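Local coordinates for protein DNA-entry nuclease inhibitor (Bacillus subtilis subsp. subtilis, PDB 4MQD) that inhibits the DNA-degrading activity of the DNA-entry nuclease NucA and plays a role in the competence of cells to be transformed, at residues A[85-90]-A[102-106]; A[48-52]-A[79-83]. All coordinates share one frame. Residue numbers count along the deposited sequence, not the author numbering.

Contact 1 (A[85-90]-A[102-106]); sequences VTENGI and FDLPK
Take the two segments as loops running side by side in opposite directions and merging into sheet at one end. There Ile90 and Phe102 form an antiparallel hydrogen-bonded pair: Ile90 N reaches Phe102 O at 3.0 Å and Phe102 N reaches Ile90 O at 3.1 Å. Next, Asp103 is the centre of an inverse gamma turn, closed weakly by Leu104 N to Phe102 O (2.9 Å), and beyond the pair a weak hydrogen bond from Gly89 N to Leu104 O (2.8 Å) ties the loops. Gly89, at phi/psi 134/147, has a backbone where a CB would jam against the preceding carbonyl. On the buried side, Leu104 (chi1 t, chi2 p) fills the hollow between Val85 and Ile90, its CD2 3.6 Å from Val85 CG2 and 4.1 Å from Ile90 CD1; Phe64 and Tyr109 help line this pocket. On the outer side, the Lys106 side chain lies along the backbone of Thr86 and Glu87, CD 3.2 Å from Thr86 O and CG 3.7 Å from Glu87 CA. Two loops thus bridge the sheets at one end of a beta-sandwich-like fold.

Contact 2 (A[48-52]-A[79-83]); sequences GAISF and VTVPF
Two extended strands face each other across the protein interior, one from each sheet. Residues 49-52 and 79-83 run nearly antiparallel, at 161° between their N-to-C directions, and their axes approach to 8.5 Å. Gly48 therefore lies opposite Phe83 (CA-CA 7.4 Å) and Phe52 opposite Val79 (8.4 Å), spacings too wide for backbone pairing. Each strand instead pairs within its own sheet: Ile50 makes backbone hydrogen bonds with Val22, as Val81 does with Leu111.

Aliphatic packing holds the middle. Ile50, with chi1 m and chi2 t, points toward 79-83 and sets its CD1 3.6 Å from Val81 CG1. Val81 (chi1 t) points back toward 49-52. A methyl-to-carbonyl van der Waals contact adds to this, Ile50 CD1 lying 3.7 Å from Pro82 O.

The aromatic contacts flank this centre. Phe52 (chi1 m) leaves its backbone sideways but swings its ring inward, so that CE1 lies 4.3 Å from Val79 CG1, which sits at the ring edge, and 4.4 Å from Val81 CG2. Phe83 (chi1 t) likewise brings its ring across: CD1 is 3.4 Å from Ile50 CD1, and the ring edge meets the backbone of 48-49, with CE1 3.5 Å from Gly48 O and 4.4 Å from Ala49 CA. Leu111 and Tyr43 add to the surrounding packing.

With methyl groups and aromatic rings packed between them, the two sheets are joined here by hydrophobic burial and close fit.

Contact 2 belongs to the interior, whereas contact 1 lies further out, with both buried and exposed residues: the centre of contact 2 is about 8 Å, and that of contact 1 about 14 Å, from the centre of the chain. Strand 77-85 serves both: 79-83 supplies one wall of contact 2, and Val85, at the strand's end, enters contact 1. Their chemistry follows their places. Contact 2 spans the gap between sheets with apolar side chains, while contact 1 combines backbone hydrogen bonding at a sheet edge with an apolar underside and a polar, more exposed outer side. Ile90 CG2 packs 4.0 Å from Phe83 CE2, so the apolar packing of the two contacts meets at this point.

Contact 1 (A[85-90]-A[102-106])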
# COMPACT_ATOMS: atom_id res chain seq x y z
N VAL A 85 -16.54 5.55 19.20
CA VAL A 85 -17.41 6.62 18.73
C VAL A 85 -18.63 6.67 19.65
O VAL A 85 -19.43 5.74 19.68
CB VAL A 85 -17.85 6.38 17.27
CG1 VAL A 85 -18.79 7.48 16.80
CG2 VAL A 85 -16.63 6.30 16.36
N THR A 86 -18.75 7.76 20.40
CA THR A 86 -19.82 7.90 21.39
C THR A 86 -21.18 8.15 20.75
O THR A 86 -22.18 7.56 21.15
CB THR A 86 -19.52 9.05 22.38
OG1 THR A 86 -19.34 10.27 21.66
CG2 THR A 86 -18.27 8.75 23.19
N GLU A 87 -21.21 9.03 19.75
CA GLU A 87 -22.44 9.36 19.03
C GLU A 87 -22.19 9.30 17.52
O GLU A 87 -21.07 9.53 17.07
CB GLU A 87 -22.93 10.76 19.44
CG GLU A 87 -24.44 10.96 19.34
CD GLU A 87 -25.20 10.39 20.53
OE1 GLU A 87 -24.83 9.31 21.03
OE2 GLU A 87 -26.19 11.03 20.95
N ASN A 88 -23.24 9.00 16.76
CA ASN A 88 -23.12 8.81 15.31
C ASN A 88 -22.52 10.03 14.60
O ASN A 88 -23.23 10.99 14.30
CB ASN A 88 -24.48 8.45 14.71
CG ASN A 88 -24.38 7.86 13.31
OD1 ASN A 88 -23.37 8.02 12.63
ND2 ASN A 88 -25.43 7.18 12.88
N GLY A 89 -21.21 9.98 14.35
CA GLY A 89 -20.49 11.06 13.67
C GLY A 89 -19.19 11.44 14.35
O GLY A 89 -19.08 11.37 15.58
N ILE A 90 -18.21 11.86 13.55
CA ILE A 90 -16.93 12.35 14.06
C ILE A 90 -16.48 13.58 13.29
O ILE A 90 -17.03 13.90 12.24
CB ILE A 90 -15.82 11.28 13.96
CG1 ILE A 90 -15.63 10.83 12.51
CG2 ILE A 90 -16.14 10.09 14.85
CD1 ILE A 90 -14.33 10.09 12.26
N PHE A 102 -17.47 13.34 9.26
CA PHE A 102 -17.64 12.01 8.67
C PHE A 102 -18.71 11.24 9.44
O PHE A 102 -18.63 11.11 10.66
CB PHE A 102 -16.31 11.25 8.70
CG PHE A 102 -15.19 11.96 8.00
CD1 PHE A 102 -14.37 12.84 8.69
CD2 PHE A 102 -14.96 11.75 6.65
CE1 PHE A 102 -13.34 13.50 8.04
CE2 PHE A 102 -13.93 12.41 5.99
CZ PHE A 102 -13.12 13.29 6.69
N ASP A 103 -19.71 10.76 8.71
CA ASP A 103 -20.82 10.02 9.30
C ASP A 103 -20.39 8.60 9.67
O ASP A 103 -20.59 7.65 8.90
CB ASP A 103 -22.01 9.99 8.34
CG ASP A 103 -23.26 9.39 8.95
OD1 ASP A 103 -23.52 9.62 10.15
OD2 ASP A 103 -23.99 8.68 8.23
N LEU A 104 -19.77 8.46 10.84
CA LEU A 104 -19.32 7.17 11.35
C LEU A 104 -20.26 6.73 12.47
O LEU A 104 -20.52 7.49 13.40
CB LEU A 104 -17.89 7.30 11.88
CG LEU A 104 -17.12 6.01 12.17
CD1 LEU A 104 -16.90 5.20 10.91
CD2 LEU A 104 -15.79 6.33 12.83
N PRO A 105 -20.80 5.49 12.38
CA PRO A 105 -21.72 5.02 13.42
C PRO A 105 -21.09 4.86 14.80
O PRO A 105 -19.86 4.85 14.93
CB PRO A 105 -22.17 3.64 12.90
CG PRO A 105 -21.84 3.62 11.45
CD PRO A 105 -20.66 4.52 11.28
N LYS A 106 -21.94 4.74 15.82
CA LYS A 106 -21.48 4.48 17.19
C LYS A 106 -20.83 3.11 17.26
O LYS A 106 -21.22 2.18 16.55
CB LYS A 106 -22.66 4.51 18.17
CG LYS A 106 -23.41 5.84 18.24
CD LYS A 106 -24.31 5.91 19.47
CE LYS A 106 -25.46 4.91 19.43
NZ LYS A 106 -26.41 5.16 18.30

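Contact 2 (A[48-52]-A[79-83])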
# COMPACT_ATOMS: atom_id res chain seq x y z
N GLY A 48 -12.15 11.08 24.25
CA GLY A 48 -12.63 10.42 23.05
C GLY A 48 -12.03 11.06 21.80
O GLY A 48 -12.73 11.24 20.80
N ALA A 49 -10.75 11.40 21.87
CA ALA A 49 -10.07 12.07 20.75
C ALA A 49 -8.67 11.52 20.55
O ALA A 49 -7.98 11.18 21.51
CB ALA A 49 -10.02 13.57 21.00
N ILE A 50 -8.26 11.44 19.28
CA ILE A 50 -6.91 11.02 18.92
C ILE A 50 -6.31 12.07 17.99
O ILE A 50 -6.89 12.39 16.95
CB ILE A 50 -6.89 9.66 18.19
CG1 ILE A 50 -7.56 8.57 19.04
CG2 ILE A 50 -5.46 9.26 17.83
CD1 ILE A 50 -7.94 7.33 18.26
N SER A 51 -5.14 12.60 18.36
CA SER A 51 -4.39 13.48 17.47
C SER A 51 -3.28 12.68 16.82
O SER A 51 -2.57 11.94 17.50
CB SER A 51 -3.80 14.66 18.24
OG SER A 51 -4.81 15.40 18.90
N PHE A 52 -3.16 12.83 15.51
CA PHE A 52 -2.11 12.15 14.76
C PHE A 52 -1.03 13.16 14.37
O PHE A 52 -1.34 14.30 14.03
CB PHE A 52 -2.69 11.48 13.51
CG PHE A 52 -3.57 10.30 13.82
CD1 PHE A 52 -3.01 9.09 14.19
CD2 PHE A 52 -4.95 10.40 13.73
CE1 PHE A 52 -3.81 8.00 14.48
CE2 PHE A 52 -5.76 9.32 14.02
CZ PHE A 52 -5.19 8.11 14.39
N VAL A 79 0.08 3.97 12.03
CA VAL A 79 -0.33 4.01 13.43
C VAL A 79 -1.73 3.44 13.54
O VAL A 79 -2.64 3.89 12.86
CB VAL A 79 -0.33 5.46 13.96
CG1 VAL A 79 -0.47 5.46 15.48
CG2 VAL A 79 0.94 6.19 13.54
N THR A 80 -1.90 2.44 14.40
CA THR A 80 -3.20 1.82 14.65
C THR A 80 -3.59 1.99 16.12
O THR A 80 -2.86 1.58 17.01
CB THR A 80 -3.20 0.32 14.29
OG1 THR A 80 -2.87 0.17 12.90
CG2 THR A 80 -4.56 -0.31 14.56
N VAL A 81 -4.75 2.60 16.35
CA VAL A 81 -5.19 2.98 17.69
C VAL A 81 -6.66 2.59 17.91
O VAL A 81 -7.48 2.78 17.01
CB VAL A 81 -5.04 4.50 17.91
CG1 VAL A 81 -5.48 4.90 19.31
CG2 VAL A 81 -3.61 4.94 17.65
N PRO A 82 -6.99 2.05 19.10
CA PRO A 82 -8.39 1.85 19.45
C PRO A 82 -9.15 3.17 19.54
O PRO A 82 -8.61 4.16 20.04
CB PRO A 82 -8.32 1.19 20.83
CG PRO A 82 -7.00 0.51 20.86
CD PRO A 82 -6.08 1.39 20.06
N PHE A 83 -10.39 3.19 19.05
CA PHE A 83 -11.17 4.42 19.02
C PHE A 83 -12.66 4.12 19.16
O PHE A 83 -13.23 3.36 18.37
CB PHE A 83 -10.91 5.18 17.72
CG PHE A 83 -11.59 6.51 17.64
CD1 PHE A 83 -11.28 7.52 18.55
CD2 PHE A 83 -12.53 6.77 16.66
CE1 PHE A 83 -11.90 8.75 18.49
CE2 PHE A 83 -13.16 8.01 16.59
CZ PHE A 83 -12.85 9.00 17.50